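Local coordinates for protein BA_2500 (Bacillus anthracis, PDB 4GUC) that is of unknown function but adopts a compact, mostly beta-stranded fold assigned to a domain family of the E-set clan, at residues 9-14 / 53-58. Numbering follows the deposited sequence. Where two conformers were deposited one is given.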
loop_
_atom_site.group_PDB
_atom_site.type_symbol
_atom_site.label_atom_id
_atom_site.label_comp_id
_atom_site.label_asym_id
_atom_site.label_seq_id
_atom_site.Cartn_x
_atom_site.Cartn_y
_atom_site.Cartn_z
ATOM N N ASP A 9 1.431 -6.047 12.452
ATOM C CA ASP A 9 0.892 -6.342 11.134
ATOM C C ASP A 9 1.267 -7.793 10.777
ATOM O O ASP A 9 2.313 -8.272 11.215
ATOM C CB ASP A 9 1.489 -5.393 10.097
ATOM C CG ASP A 9 0.767 -5.483 8.750
ATOM O OD1 ASP A 9 -0.355 -4.901 8.651
ATOM O OD2 ASP A 9 1.327 -6.077 7.794
ATOM N N THR A 10 0.441 -8.466 9.976
ATOM C CA THR A 10 0.659 -9.868 9.614
ATOM C C THR A 10 1.293 -10.188 8.261
ATOM O O THR A 10 1.665 -11.342 7.980
ATOM C CB THR A 10 -0.718 -10.623 9.561
ATOM O OG1 THR A 10 -1.565 -10.042 8.561
ATOM C CG2 THR A 10 -1.433 -10.600 10.886
ATOM N N TRP A 11 1.441 -9.179 7.417
ATOM C CA TRP A 11 1.980 -9.398 6.070
ATOM C C TRP A 11 3.452 -9.795 6.104
ATOM O O TRP A 11 4.189 -9.473 7.028
ATOM C CB TRP A 11 1.582 -8.251 5.163
ATOM C CG TRP A 11 0.120 -8.311 4.789
ATOM C CD1 TRP A 11 -0.890 -9.022 5.391
ATOM C CD2 TRP A 11 -0.514 -7.449 3.842
ATOM N NE1 TRP A 11 -2.100 -8.723 4.798
ATOM C CE2 TRP A 11 -1.897 -7.758 3.842
ATOM C CE3 TRP A 11 -0.039 -6.506 2.932
ATOM C CZ2 TRP A 11 -2.803 -7.115 2.984
ATOM C CZ3 TRP A 11 -0.945 -5.862 2.116
ATOM C CH2 TRP A 11 -2.293 -6.175 2.145
ATOM N N ARG A 12 3.890 -10.470 5.058
ATOM C CA ARG A 12 5.245 -10.989 5.032
ATOM C C ARG A 12 6.399 -9.980 5.102
ATOM O O ARG A 12 7.338 -10.190 5.870
ATOM C CB ARG A 12 5.412 -11.909 3.821
ATOM C CG ARG A 12 6.690 -12.748 3.897
ATOM C CD ARG A 12 6.793 -13.749 2.756
ATOM N NE ARG A 12 5.639 -14.642 2.711
ATOM C CZ ARG A 12 5.534 -15.791 3.379
ATOM N NH1 ARG A 12 6.515 -16.217 4.155
ATOM N NH2 ARG A 12 4.441 -16.522 3.254
ATOM N N TRP A 13 6.327 -8.902 4.332
ATOM C CA TRP A 13 7.402 -7.905 4.294
ATOM C C TRP A 13 7.055 -6.655 5.088
ATOM O O TRP A 13 6.173 -5.882 4.699
ATOM C CB TRP A 13 7.684 -7.552 2.836
ATOM C CG TRP A 13 7.864 -8.751 1.970
ATOM C CD1 TRP A 13 7.062 -9.139 0.933
ATOM C CD2 TRP A 13 8.847 -9.778 2.125
ATOM N NE1 TRP A 13 7.530 -10.312 0.393
ATOM C CE2 TRP A 13 8.622 -10.726 1.113
ATOM C CE3 TRP A 13 9.924 -9.970 3.003
ATOM C CZ2 TRP A 13 9.426 -11.863 0.964
ATOM C CZ3 TRP A 13 10.732 -11.097 2.852
ATOM C CH2 TRP A 13 10.473 -12.033 1.842
ATOM N N GLN A 14 7.796 -6.405 6.163
ATOM C CA GLN A 14 7.534 -5.237 7.007
ATOM C C GLN A 14 8.722 -4.293 7.028
ATOM O O GLN A 14 8.847 -3.455 7.909
ATOM C CB GLN A 14 7.241 -5.677 8.436
ATOM C CG GLN A 14 6.130 -6.705 8.585
ATOM C CD GLN A 14 4.785 -6.167 8.312
ATOM O OE1 GLN A 14 4.516 -4.985 8.513
ATOM N NE2 GLN A 14 3.893 -7.041 7.892
ATOM N N ILE A 53 -6.368 -7.192 -1.347
ATOM C CA ILE A 53 -6.506 -6.211 -0.266
ATOM C C ILE A 53 -5.279 -5.305 -0.404
ATOM O O ILE A 53 -4.165 -5.786 -0.653
ATOM C CB ILE A 53 -6.478 -6.870 1.138
ATOM C CG1 ILE A 53 -7.668 -7.844 1.312
ATOM C CG2 ILE A 53 -6.481 -5.808 2.254
ATOM C CD1 ILE A 53 -7.599 -8.607 2.619
ATOM N N VAL A 54 -5.478 -4.004 -0.220
ATOM C CA VAL A 54 -4.377 -3.044 -0.288
ATOM C C VAL A 54 -4.178 -2.344 1.062
ATOM O O VAL A 54 -5.148 -1.998 1.735
ATOM C CB VAL A 54 -4.641 -1.957 -1.365
ATOM C CG1 VAL A 54 -3.652 -0.759 -1.227
ATOM C CG2 VAL A 54 -4.643 -2.562 -2.743
ATOM N N LYS A 55 -2.941 -2.208 1.499
ATOM C CA LYS A 55 -2.615 -1.473 2.687
ATOM C C LYS A 55 -1.671 -0.332 2.330
ATOM O O LYS A 55 -0.842 -0.462 1.419
ATOM C CB LYS A 55 -1.881 -2.360 3.705
ATOM C CG LYS A 55 -2.731 -3.356 4.456
ATOM C CD LYS A 55 -1.940 -4.293 5.339
ATOM C CE LYS A 55 -2.833 -5.253 6.074
ATOM N NZ LYS A 55 -1.936 -6.176 6.853
ATOM N N ILE A 56 -1.832 0.792 3.017
ATOM C CA ILE A 56 -0.963 1.939 2.937
ATOM C C ILE A 56 -0.119 1.913 4.231
ATOM O O ILE A 56 -0.680 1.931 5.330
ATOM C CB ILE A 56 -1.698 3.284 2.800
ATOM C CG1 ILE A 56 -2.528 3.315 1.498
ATOM C CG2 ILE A 56 -0.688 4.427 2.841
ATOM C CD1 ILE A 56 -3.285 4.613 1.239
ATOM N N TYR A 57 1.196 1.803 4.082
ATOM C CA TYR A 57 2.122 1.826 5.192
ATOM C C TYR A 57 2.993 3.075 5.144
ATOM O O TYR A 57 3.349 3.567 4.072
ATOM C CB TYR A 57 3.120 0.670 5.106
ATOM C CG TYR A 57 2.614 -0.764 5.223
ATOM C CD1 TYR A 57 2.637 -1.427 6.445
ATOM C CD2 TYR A 57 2.202 -1.492 4.117
ATOM C CE1 TYR A 57 2.238 -2.759 6.566
ATOM C CE2 TYR A 57 1.797 -2.809 4.227
ATOM C CZ TYR A 57 1.835 -3.451 5.442
ATOM O OH TYR A 57 1.460 -4.768 5.459
ATOM N N GLN A 58 3.368 3.584 6.317
ATOM C CA GLN A 58 4.292 4.681 6.416
ATOM C C GLN A 58 5.693 4.058 6.600
ATOM O O GLN A 58 5.869 3.058 7.299
ATOM C CB GLN A 58 3.989 5.558 7.637
ATOM C CG GLN A 58 4.897 6.748 7.750
ATOM C CD GLN A 58 4.736 7.487 9.064
ATOM O OE1 GLN A 58 5.484 7.204 10.001
ATOM N NE2 GLN A 58 3.715 8.297 9.185
HETATM O O HOH W 1 3.633 -5.655 3.582
#
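An Asx turn from Asp9 to Trp11 presents the indole to Lys55 in a cation-pi contact, tying the loop ahead of helix 16-22 to one face of strand 53-59. The Lys55 chain, extended beyond CG, runs over one face of the indole: CD sits 3.5 Å from the centroid of the Trp11 six-membered ring in a CH-pi contact, and NZ 3.2 Å from that of its five-membered ring, 9° off the normal. From there NZ reaches Asp9 OD1 tip to tip on the syn side, a salt bridge of 2.7 Å. Arg71 of strand 69-76 gives OD1 a second cationic partner, so the carboxylate is probably held ionised. Asp9 CB points toward the strand, and chi1 (-169°) sets CG anti to the backbone N. Asp9 OD2 takes three hydrogen bonds: Tyr57 OH (2.7 Å) and Trp11 N reach it from opposite sides of the carboxylate plane, the latter closing the Asx turn, and Gln14 NE2, in the conformer given, donates to its anti lone pair in a nearly straight bond (167°). In that conformer Gln14 NE2 also donates to Trp11 O at 2.6 Å. Strand 53-59 lies between strands 69-76 and 98-106 in the mixed sheet of this E-set-clan domain; Ile53, Lys55 and Tyr57 point to the loop, while Val54 faces strand 84-90. At the far rim of the indole, Ile53 O approaches Trp11 CH2 near the ring plane and Ile53 CG2 packs 4.0 Å from Trp11 CZ2. A water donates to Trp13 O and, weakly, to Tyr57 OH.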